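Local coordinates for protein putative sugar ABC transporter (Yersinia enterocolitica subsp. enterocolitica 8081, PDB 5ULB) that probably serves as the periplasmic binding protein of a sugar ABC transporter, capturing 5-methylthioribose-like sugars such as the bound selenium analogue in the cleft between two lobes, at residues A[7-12]-A[329-334]; A[223-228]-A[251-256]; A[269-274]-A[322-327]. All coordinates share one frame; numbering follows the deposited sequence.

Contact 1: residues A[7-12]-A[329-334]; sequences APIPDA and ATLAAK
I9 lays its longer branch, CG1 and CD1, over three side chains of helix 327-335. I9 CG1 is anti to the carbonyl carbon and beside the backbone N (chi1 -62°), and it lies 3.7 Å from T330 CG2. With chi2 anti, CD1 is carried further along the helix surface, where I9 CD1 sits 3.8 Å from CD2 of L331. The same I9 CD1 meets CD of K334 at 3.7 Å, the extended lysine chain crossing the isoleucine at about a right angle. Isoleucine suits this place because its wholly apolar CG1-CD1 arm reaches along a helix face made of a threonine methyl, a leucine tip and the aliphatic part of a lysine, while its CG2 faces L331.

The contact brings the two ends of the chain together: the N-terminal arm, leading through the N-cap residue P10 into helix 11-14, lies against the C-terminal helix of a periplasmic binding protein. The hold comes from side chains of that helix, and T330 provides it in two ways. Its OG1, anti to the carbonyl carbon, donates to the carbonyl O of A7 over 2.7 Å, arriving in the carbonyl plane on a lone pair. Its methyl, anti to the backbone N, turns toward I9. Water 1 closes a small ring, donating to T330 OG1 and accepting from the backbone N of A7, so that both polar backbone atoms of A7 are tied to one hydroxyl. L331, the buried member, also packs on L48 of helix 32-48, whereas the A7 methyl rests on P326.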
# COMPACT_ATOMS: atom_id res chain seq x y z
N ALA A 7 11.56 30.38 -2.68
CA ALA A 7 11.56 29.82 -3.99
C ALA A 7 10.29 30.18 -4.74
O ALA A 7 9.23 29.87 -4.24
CB ALA A 7 11.73 28.27 -3.90
N PRO A 8 10.35 30.74 -5.91
CA PRO A 8 9.15 31.16 -6.60
C PRO A 8 8.31 30.00 -7.04
O PRO A 8 8.80 28.90 -7.42
CB PRO A 8 9.68 31.83 -7.86
CG PRO A 8 11.00 32.29 -7.50
CD PRO A 8 11.52 31.20 -6.65
N ILE A 9 7.00 30.18 -6.95
CA ILE A 9 6.04 29.21 -7.49
C ILE A 9 6.21 29.09 -9.00
O ILE A 9 6.16 30.14 -9.64
CB ILE A 9 4.62 29.56 -7.00
CG1 ILE A 9 4.54 29.47 -5.46
CG2 ILE A 9 3.57 28.62 -7.66
CD1 ILE A 9 3.36 30.22 -4.90
N PRO A 10 6.35 27.86 -9.55
CA PRO A 10 6.45 27.73 -11.04
C PRO A 10 5.28 28.36 -11.75
O PRO A 10 4.13 28.31 -11.29
CB PRO A 10 6.40 26.22 -11.22
CG PRO A 10 7.03 25.76 -9.99
CD PRO A 10 6.51 26.59 -8.89
N ASP A 11 5.55 28.95 -12.89
CA ASP A 11 4.57 29.66 -13.64
C ASP A 11 3.31 28.88 -13.93
O ASP A 11 2.24 29.48 -13.90
CB ASP A 11 5.23 30.12 -14.94
CG ASP A 11 4.30 30.89 -15.85
OD1 ASP A 11 3.92 32.02 -15.42
OD2 ASP A 11 4.03 30.36 -16.97
N ALA A 12 3.41 27.61 -14.34
CA ALA A 12 2.22 26.90 -14.75
C ALA A 12 1.26 26.77 -13.57
O ALA A 12 0.06 26.71 -13.77
CB ALA A 12 2.55 25.52 -15.29
N ALA A 329 7.23 24.66 -0.03
CA ALA A 329 7.13 25.49 1.12
C ALA A 329 6.45 26.81 0.79
O ALA A 329 5.68 27.37 1.59
CB ALA A 329 8.47 25.71 1.80
N THR A 330 6.75 27.37 -0.36
CA THR A 330 6.13 28.62 -0.76
C THR A 330 4.64 28.43 -0.88
O THR A 330 3.87 29.30 -0.49
CB THR A 330 6.79 29.09 -2.11
OG1 THR A 330 8.20 29.01 -1.92
CG2 THR A 330 6.37 30.47 -2.42
N LEU A 331 4.24 27.38 -1.58
CA LEU A 331 2.81 27.04 -1.73
C LEU A 331 2.15 26.81 -0.42
O LEU A 331 1.02 27.29 -0.23
CB LEU A 331 2.55 25.81 -2.60
CG LEU A 331 2.59 26.13 -4.01
CD1 LEU A 331 2.51 24.83 -4.80
CD2 LEU A 331 1.45 26.99 -4.44
N ALA A 332 2.82 26.17 0.52
CA ALA A 332 2.19 25.92 1.77
C ALA A 332 1.89 27.23 2.51
O ALA A 332 0.80 27.41 3.05
CB ALA A 332 3.02 24.99 2.63
N ALA A 333 2.81 28.22 2.41
CA ALA A 333 2.61 29.51 3.00
C ALA A 333 1.48 30.23 2.30
O ALA A 333 0.73 30.95 3.00
CB ALA A 333 3.92 30.31 2.93
N LYS A 334 1.37 30.16 0.98
CA LYS A 334 0.44 30.85 0.16
C LYS A 334 -0.96 30.29 0.39
O LYS A 334 -1.93 31.01 0.09
CB LYS A 334 0.86 30.90 -1.31
CG LYS A 334 -0.22 31.32 -2.21
CD LYS A 334 0.17 31.55 -3.64
CE LYS A 334 -1.05 32.12 -4.35
NZ LYS A 334 -0.91 31.90 -5.80
O HOH W 1 10.42 29.05 -0.45

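Contact 2: residues A[223-228]-A[251-256]; sequences ALQENG and NSPWKV
The amide plane of N227 lines up with the carbonyl O of A223, which lies close to that plane and receives ND2 on a lone pair at 2.9 Å. The backbone N of N227 grips the same A223 oxygen, so two bonds converge on one acceptor in the last turn of helix 214-226. The indole of W254 has the backbone C of V256 at its edge, and the ring is packed by helix 241-248 through D243, L246 and M247 and by T217 and Y221.

Across the two segments the apolar touch is between L224 and P253: leucine CD1 approaches ring atom CG of the proline at 3.8 Å, the two side chains sliding past each other in opposite directions. L224 has chi1 -62° with chi2 anti, which pushes its tip toward the rigid, apolar ring that proline presents just before the strand. Q225 is bent at chi2 (-69°), which brings its amide round to the turn. Its NE2 is held by Y221 OH and the A250 carbonyl, while NE2 stays 3.9 Å from N251 O. On its other side OE1 accepts from water 2 at 2.7 Å, and the water in turn accepts from ND2 of N251.

G228, with positive phi, closes the helix in a Schellman motif. Near the start of 251-256, S252 OG accepts from the backbone N of W254 in an ST turn and itself donates to L246 O. This is plain packing within an alpha/beta lobe of the periplasmic binding protein fold: a helix flanking the sheet meets the turn that delivers strand 254-259 beside strand 233-237, with P253 and K255 bonded to L234, and L224 reaches from helix 214-226 onto L234.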
# COMPACT_ATOMS: atom_id res chain seq x y z
N ALA A 223 -9.69 -14.56 13.57
CA ALA A 223 -10.00 -15.96 13.59
C ALA A 223 -9.11 -16.71 14.59
O ALA A 223 -9.60 -17.62 15.30
CB ALA A 223 -9.82 -16.59 12.22
N LEU A 224 -7.84 -16.38 14.65
CA LEU A 224 -6.97 -17.11 15.63
C LEU A 224 -7.42 -16.88 17.05
O LEU A 224 -7.46 -17.78 17.89
CB LEU A 224 -5.47 -16.70 15.48
CG LEU A 224 -4.83 -17.02 14.11
CD1 LEU A 224 -3.36 -16.69 14.17
CD2 LEU A 224 -5.00 -18.46 13.74
N GLN A 225 -7.74 -15.63 17.38
CA GLN A 225 -8.20 -15.33 18.75
C GLN A 225 -9.48 -16.04 19.05
O GLN A 225 -9.63 -16.70 20.06
CB GLN A 225 -8.34 -13.85 18.93
CG GLN A 225 -6.97 -13.12 19.13
CD GLN A 225 -6.20 -13.37 20.45
OE1 GLN A 225 -6.62 -14.17 21.27
NE2 GLN A 225 -5.13 -12.59 20.68
N GLU A 226 -10.49 -15.90 18.15
CA GLU A 226 -11.84 -16.39 18.46
C GLU A 226 -11.91 -17.90 18.48
O GLU A 226 -12.76 -18.46 19.15
CB GLU A 226 -12.85 -15.79 17.49
CG GLU A 226 -13.03 -14.38 17.73
CD GLU A 226 -14.06 -13.66 16.91
OE1 GLU A 226 -14.63 -14.30 16.04
OE2 GLU A 226 -14.22 -12.37 17.09
N ASN A 227 -11.05 -18.57 17.67
CA ASN A 227 -11.02 -20.01 17.62
C ASN A 227 -9.99 -20.65 18.59
O ASN A 227 -9.78 -21.86 18.57
CB ASN A 227 -10.75 -20.52 16.21
CG ASN A 227 -11.90 -20.25 15.22
OD1 ASN A 227 -12.87 -21.02 15.27
ND2 ASN A 227 -11.84 -19.18 14.47
N GLY A 228 -9.31 -19.84 19.38
CA GLY A 228 -8.30 -20.41 20.33
C GLY A 228 -7.13 -21.06 19.65
O GLY A 228 -6.62 -22.09 20.10
N ASN A 251 -1.71 -12.49 24.26
CA ASN A 251 -1.65 -13.73 23.46
C ASN A 251 -1.46 -13.50 21.97
O ASN A 251 -1.67 -14.42 21.13
CB ASN A 251 -2.84 -14.71 23.77
CG ASN A 251 -2.92 -15.00 25.23
OD1 ASN A 251 -1.90 -15.30 25.90
ND2 ASN A 251 -4.11 -14.96 25.74
N SER A 252 -1.19 -12.25 21.60
CA SER A 252 -1.05 -11.95 20.25
C SER A 252 0.03 -12.72 19.45
O SER A 252 1.18 -12.71 19.77
CB SER A 252 -0.73 -10.45 20.05
OG SER A 252 -0.55 -10.21 18.62
N PRO A 253 -0.42 -13.39 18.38
CA PRO A 253 0.46 -14.14 17.48
C PRO A 253 1.06 -13.29 16.36
O PRO A 253 1.70 -13.83 15.49
CB PRO A 253 -0.45 -15.17 16.89
CG PRO A 253 -1.73 -14.62 16.90
CD PRO A 253 -1.81 -13.70 18.05
N TRP A 254 0.86 -11.97 16.36
CA TRP A 254 1.27 -11.12 15.22
C TRP A 254 2.75 -10.71 15.41
O TRP A 254 3.05 -9.78 16.13
CB TRP A 254 0.36 -9.89 15.13
CG TRP A 254 0.51 -9.08 13.86
CD1 TRP A 254 1.66 -8.72 13.16
CD2 TRP A 254 -0.54 -8.55 13.04
NE1 TRP A 254 1.35 -8.01 12.07
CE2 TRP A 254 0.02 -7.89 11.96
CE3 TRP A 254 -1.95 -8.55 13.17
CZ2 TRP A 254 -0.75 -7.25 10.97
CZ3 TRP A 254 -2.70 -7.98 12.19
CH2 TRP A 254 -2.09 -7.34 11.14
N LYS A 255 3.65 -11.46 14.76
CA LYS A 255 5.07 -11.36 15.03
C LYS A 255 5.82 -10.24 14.30
O LYS A 255 6.77 -9.70 14.87
CB LYS A 255 5.75 -12.69 14.67
CG LYS A 255 5.35 -13.87 15.35
CD LYS A 255 5.13 -13.65 16.81
CE LYS A 255 6.38 -13.87 17.45
NZ LYS A 255 6.12 -15.20 18.17
N VAL A 256 5.38 -9.91 13.10
CA VAL A 256 6.13 -8.93 12.30
C VAL A 256 5.18 -8.34 11.29
O VAL A 256 4.30 -9.03 10.76
CB VAL A 256 7.31 -9.48 11.66
CG1 VAL A 256 7.06 -10.44 10.51
CG2 VAL A 256 8.30 -8.43 11.10
O HOH W 2 -6.54 -14.51 23.91

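Contact 3: residues A[269-274]-A[322-327]; sequences NLRLVA and DFNSPW
Helix 262-278, one of the helices flanking the sheet in an alpha/beta lobe of this periplasmic binding protein fold, is met here by the irregular chain that leads to the C-terminal helix. R271 supplies the polar part. Its chain is extended from CG to NE, running past F323 so that R271 CB lies 3.7 Å from the F323 carbonyl O, and the guanidinium arrives beside D322. There NH1 donates to the D322 carbonyl O at 2.9 Å; the oxygen lies almost in the guanidinium plane, although the nitrogen stands above the carbonyl plane. Over one guanidinium face lies N324 ND2, with its amide plane turned 44° from the guanidinium.

The next residue, L272, sets its CD2 squarely over the F323 ring, 3.7 Å from the centroid and 4° off the normal, a CH-pi contact over the centre of the face. The F323 ring also meets Y286 edge-to-face. Further along, A274 O lies at the rim of the W327 indole, 3.8 Å from CH2, and the small A274 methyl admits that ring, whose NE1 bonds to E280.

The arginine charge is well provided for: NE pairs with E44, NH1 serves the carbonyls of both D322 and S320, and the D322 carboxylate instead bonds to Y286. Such a network would be expected to keep R271 charged and fix its rotation, while the aromatic rings add apolar packing, that of W327 being anchored through NE1 as well.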
# COMPACT_ATOMS: atom_id res chain seq x y z
N ASN A 269 3.18 10.32 -4.49
CA ASN A 269 2.48 10.42 -5.79
C ASN A 269 1.93 11.80 -6.06
O ASN A 269 2.00 12.24 -7.21
CB ASN A 269 1.40 9.30 -5.86
CG ASN A 269 2.01 7.96 -6.27
OD1 ASN A 269 2.09 7.70 -7.51
ND2 ASN A 269 2.51 7.13 -5.35
N LEU A 270 1.43 12.48 -5.07
CA LEU A 270 1.00 13.88 -5.25
C LEU A 270 2.18 14.74 -5.63
O LEU A 270 2.06 15.59 -6.50
CB LEU A 270 0.21 14.33 -3.99
CG LEU A 270 -0.58 15.60 -4.11
CD1 LEU A 270 0.26 16.86 -4.05
CD2 LEU A 270 -1.57 15.62 -5.21
N ARG A 271 3.29 14.63 -4.88
CA ARG A 271 4.49 15.43 -5.19
C ARG A 271 4.89 15.26 -6.66
O ARG A 271 5.27 16.21 -7.36
CB ARG A 271 5.68 15.03 -4.30
CG ARG A 271 5.48 15.31 -2.86
CD ARG A 271 6.74 14.85 -2.10
NE ARG A 271 6.51 14.85 -0.66
CZ ARG A 271 7.37 14.36 0.24
NH1 ARG A 271 8.50 13.85 -0.15
NH2 ARG A 271 7.10 14.41 1.50
N LEU A 272 4.88 14.01 -7.15
CA LEU A 272 5.21 13.73 -8.54
C LEU A 272 4.29 14.43 -9.54
O LEU A 272 4.75 15.01 -10.48
CB LEU A 272 5.27 12.20 -8.79
CG LEU A 272 6.49 11.50 -8.15
CD1 LEU A 272 6.20 10.01 -8.00
CD2 LEU A 272 7.68 11.74 -9.06
N VAL A 273 2.98 14.35 -9.26
CA VAL A 273 2.04 15.09 -10.13
C VAL A 273 2.23 16.57 -10.07
O VAL A 273 2.17 17.25 -11.09
CB VAL A 273 0.62 14.64 -9.81
CG1 VAL A 273 -0.40 15.50 -10.51
CG2 VAL A 273 0.41 13.24 -10.21
N ALA A 274 2.49 17.14 -8.87
CA ALA A 274 2.79 18.52 -8.77
C ALA A 274 3.98 18.97 -9.63
O ALA A 274 3.93 19.98 -10.31
CB ALA A 274 3.01 18.90 -7.33
N ASP A 322 12.36 12.86 -1.01
CA ASP A 322 12.28 12.66 -2.44
C ASP A 322 11.12 13.45 -3.06
O ASP A 322 9.97 13.46 -2.57
CB ASP A 322 12.17 11.18 -2.79
CG ASP A 322 13.43 10.37 -2.47
OD1 ASP A 322 14.49 11.00 -2.29
OD2 ASP A 322 13.31 9.16 -2.35
N PHE A 323 11.46 14.19 -4.10
CA PHE A 323 10.52 15.02 -4.81
C PHE A 323 9.93 16.22 -4.07
O PHE A 323 8.95 16.80 -4.53
CB PHE A 323 9.39 14.18 -5.52
CG PHE A 323 9.90 12.90 -6.10
CD1 PHE A 323 10.75 13.00 -7.19
CD2 PHE A 323 9.60 11.66 -5.62
CE1 PHE A 323 11.32 11.88 -7.77
CE2 PHE A 323 10.13 10.52 -6.19
CZ PHE A 323 11.03 10.62 -7.25
N ASN A 324 10.62 16.62 -3.00
CA ASN A 324 10.19 17.76 -2.20
C ASN A 324 10.79 19.05 -2.76
O ASN A 324 11.78 19.53 -2.29
CB ASN A 324 10.58 17.57 -0.75
CG ASN A 324 9.59 18.09 0.16
OD1 ASN A 324 9.95 18.71 1.13
ND2 ASN A 324 8.34 17.89 -0.13
N SER A 325 10.19 19.64 -3.79
CA SER A 325 10.69 20.83 -4.36
C SER A 325 10.64 22.01 -3.37
O SER A 325 9.73 22.09 -2.52
CB SER A 325 9.81 21.17 -5.57
OG SER A 325 9.94 20.22 -6.59
N PRO A 326 11.60 22.93 -3.50
CA PRO A 326 11.63 24.02 -2.54
C PRO A 326 10.42 24.93 -2.57
O PRO A 326 10.04 25.52 -1.57
CB PRO A 326 12.85 24.81 -2.91
CG PRO A 326 13.51 24.10 -4.01
CD PRO A 326 12.81 22.90 -4.34
N TRP A 327 9.77 25.05 -3.72
CA TRP A 327 8.56 25.88 -3.85
C TRP A 327 7.37 25.22 -3.18
O TRP A 327 6.31 25.85 -3.10
CB TRP A 327 8.25 26.27 -5.32
CG TRP A 327 8.28 25.20 -6.27
CD1 TRP A 327 9.39 24.82 -7.00
CD2 TRP A 327 7.25 24.28 -6.66
NE1 TRP A 327 9.15 23.71 -7.77
CE2 TRP A 327 7.83 23.38 -7.62
CE3 TRP A 327 5.91 24.15 -6.32
CZ2 TRP A 327 7.11 22.41 -8.26
CZ3 TRP A 327 5.14 23.14 -6.95
CH2 TRP A 327 5.73 22.30 -7.93

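Overall arrangement
Contacts 1 and 3 lie on the same side of the chain's centre, about 12 Å apart between centres, and touch, with P10 and P8 packed on W327, so that the N-terminal arm, loop 322-327 and helices 262-278 and 327-335 form one continuous packing. Contact 2 lies on the opposite side, about 49 Å from contact 1 between centres, where a helix meets the turn leading into a strand. It is the buried one, and its closest touch is apolar, leucine on proline, with polar ends satisfied by neighbouring residues and water. Contact 1, at the surface, combines isoleucine packing with a threonine hydroxyl bond and a water bridge; partly buried contact 3 combines an arginine bond with aromatic packing.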